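Local coordinates for benzoate transport porin BenP (Acinetobacter baumannii AB307-0294, PDB 5DL8), which probably forms an outer-membrane channel of the OprD porin family for small solutes such as benzoate, at residues A[355-360]-A[387-392]. Numbering follows the deposited sequence.
With CA (calcium ion), chain H.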
loop_
_atom_site.group_PDB
_atom_site.type_symbol
_atom_site.label_atom_id
_atom_site.label_comp_id
_atom_site.label_asym_id
_atom_site.label_seq_id
_atom_site.Cartn_x
_atom_site.Cartn_y
_atom_site.Cartn_z
ATOM N N LYS A 355 12.910 -7.888 27.055
ATOM C CA LYS A 355 13.545 -7.192 25.960
ATOM C C LYS A 355 13.463 -8.097 24.731
ATOM O O LYS A 355 13.737 -9.291 24.829
ATOM C CB LYS A 355 14.984 -6.919 26.277
ATOM C CG LYS A 355 15.221 -6.134 27.573
ATOM C CD LYS A 355 16.665 -5.658 27.646
ATOM C CE LYS A 355 16.805 -4.419 26.775
ATOM N NZ LYS A 355 17.918 -4.548 25.816
ATOM N N ASN A 356 13.067 -7.530 23.587
ATOM C CA ASN A 356 12.878 -8.340 22.409
ATOM C C ASN A 356 13.692 -7.843 21.239
ATOM O O ASN A 356 14.101 -6.722 21.202
ATOM C CB ASN A 356 11.356 -8.397 22.100
ATOM C CG ASN A 356 10.917 -9.662 21.443
ATOM O OD1 ASN A 356 11.705 -10.512 21.150
ATOM N ND2 ASN A 356 9.633 -9.768 21.175
ATOM N N HIS A 357 13.852 -8.711 20.227
ATOM C CA HIS A 357 14.454 -8.336 18.992
ATOM C C HIS A 357 13.951 -9.197 17.887
ATOM O O HIS A 357 13.537 -10.371 18.121
ATOM C CB HIS A 357 16.016 -8.306 19.144
ATOM C CG HIS A 357 16.689 -9.625 19.445
ATOM N ND1 HIS A 357 16.957 -10.584 18.483
ATOM C CD2 HIS A 357 17.232 -10.108 20.585
ATOM C CE1 HIS A 357 17.580 -11.620 19.022
ATOM N NE2 HIS A 357 17.781 -11.341 20.291
ATOM N N GLU A 358 13.994 -8.685 16.646
ATOM C CA GLU A 358 13.424 -9.492 15.538
ATOM C C GLU A 358 14.099 -9.168 14.214
ATOM O O GLU A 358 14.701 -8.098 14.074
ATOM C CB GLU A 358 11.901 -9.255 15.449
ATOM C CG GLU A 358 11.622 -7.805 15.109
ATOM C CD GLU A 358 10.171 -7.348 15.219
ATOM O OE1 GLU A 358 9.918 -6.101 14.933
ATOM O OE2 GLU A 358 9.291 -8.221 15.552
ATOM N N THR A 359 14.023 -10.079 13.274
ATOM C CA THR A 359 14.606 -9.911 11.962
ATOM C C THR A 359 13.628 -10.292 10.907
ATOM O O THR A 359 12.828 -11.222 11.100
ATOM C CB THR A 359 15.953 -10.722 11.727
ATOM O OG1 THR A 359 15.730 -12.133 11.866
ATOM C CG2 THR A 359 17.027 -10.311 12.655
ATOM N N GLU A 360 13.685 -9.639 9.759
ATOM C CA GLU A 360 12.856 -10.054 8.593
ATOM C C GLU A 360 13.690 -9.941 7.318
ATOM O O GLU A 360 14.274 -8.894 7.061
ATOM C CB GLU A 360 11.640 -9.177 8.427
ATOM C CG GLU A 360 10.651 -9.707 7.332
ATOM C CD GLU A 360 9.448 -8.801 7.037
ATOM O OE1 GLU A 360 8.654 -8.507 7.980
ATOM O OE2 GLU A 360 9.304 -8.398 5.854
ATOM N N ASN A 387 11.908 -13.815 12.126
ATOM C CA ASN A 387 12.276 -14.415 13.414
ATOM C C ASN A 387 12.299 -13.378 14.553
ATOM O O ASN A 387 12.742 -12.276 14.395
ATOM C CB ASN A 387 13.651 -15.117 13.356
ATOM C CG ASN A 387 13.719 -16.267 12.303
ATOM O OD1 ASN A 387 13.606 -17.465 12.631
ATOM N ND2 ASN A 387 13.972 -15.910 11.081
ATOM N N VAL A 388 12.005 -13.850 15.757
ATOM C CA VAL A 388 11.795 -12.991 16.920
ATOM C C VAL A 388 12.203 -13.752 18.146
ATOM O O VAL A 388 11.891 -14.944 18.226
ATOM C CB VAL A 388 10.324 -12.425 16.986
ATOM C CG1 VAL A 388 9.214 -13.531 17.039
ATOM C CG2 VAL A 388 10.175 -11.458 18.162
ATOM N N LYS A 389 12.866 -13.109 19.123
ATOM C CA LYS A 389 13.190 -13.852 20.344
ATOM C C LYS A 389 11.941 -14.314 21.200
ATOM O O LYS A 389 11.854 -15.486 21.629
ATOM C CB LYS A 389 14.122 -13.027 21.190
ATOM C CG LYS A 389 14.742 -13.769 22.361
ATOM C CD LYS A 389 15.507 -12.789 23.289
ATOM C CE LYS A 389 16.230 -13.590 24.387
ATOM N NZ LYS A 389 16.992 -12.652 25.223
ATOM N N HIS A 390 11.001 -13.400 21.448
ATOM C CA HIS A 390 9.667 -13.764 22.002
ATOM C C HIS A 390 8.533 -13.515 20.995
ATOM O O HIS A 390 8.201 -12.353 20.656
ATOM C CB HIS A 390 9.432 -12.996 23.296
ATOM C CG HIS A 390 10.491 -13.233 24.305
ATOM N ND1 HIS A 390 11.582 -12.408 24.458
ATOM C CD2 HIS A 390 10.640 -14.217 25.215
ATOM C CE1 HIS A 390 12.351 -12.863 25.430
ATOM N NE2 HIS A 390 11.810 -13.968 25.895
ATOM N N GLY A 391 7.927 -14.578 20.514
ATOM C CA GLY A 391 6.933 -14.520 19.479
ATOM C C GLY A 391 7.082 -15.708 18.521
ATOM O O GLY A 391 7.870 -16.715 18.733
ATOM N N ASN A 392 6.351 -15.588 17.392
ATOM C CA ASN A 392 6.210 -16.676 16.461
ATOM C C ASN A 392 6.994 -16.532 15.188
ATOM O O ASN A 392 6.659 -15.661 14.385
ATOM C CB ASN A 392 4.766 -16.706 16.101
ATOM C CG ASN A 392 3.892 -17.043 17.316
ATOM O OD1 ASN A 392 4.236 -17.856 18.193
ATOM N ND2 ASN A 392 2.775 -16.381 17.356
HETATM CA CA CA H . 10.430 -17.259 18.447
#
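The carboxamide of N356 clasps H390 where strand 377-388 of BenP gives way to a calcium-binding turn. The N356 CG lies roughly anti to its backbone N (chi1 -150°). The amide holds both the backbone N-H and the backbone C=O of H390: H390 N gives a nearly straight bond to N356 OD1 (3.0 Å), reaching it from above the carbonyl plane, while N356 ND2 donates in its own amide plane to a lone pair of H390 O (3.0 Å). N356 OD1 also accepts from H357 N, and V388 CG2, anti to its own backbone N, packs against the whole amide group. One residue earlier, K389 N bonds to H357 O (3.0 Å), nearly along the C=O axis. K389 CB lies over one face of the H357 ring, 4.2 Å from the centroid, a CH-pi contact, and the extended lysine chain carries CD past H357 NE2.

E358 and V388 form a non-hydrogen-bonded pair, their CB atoms in touch, and the E358 carboxylate reaches Y386 and K315. Further from the turn, T359 and N387 are a hydrogen-bonded pair closed by T359 N to N387 O (2.8 Å) and N387 N to T359 O (2.9 Å).

Calcium binds V388 O (2.8 Å) and G391 O (2.6 Å), with D393 completing the protein ligands. At the G391 phi of 142° a CB would be jammed against the H390 carbonyl O and would also clash with V388 CG1.

Strand 355-368 thus hydrogen-bonds to strand 377-388 along one edge and to strand 336-349 along the other, within the barrel wall, while the calcium turn leads into strand 394-406.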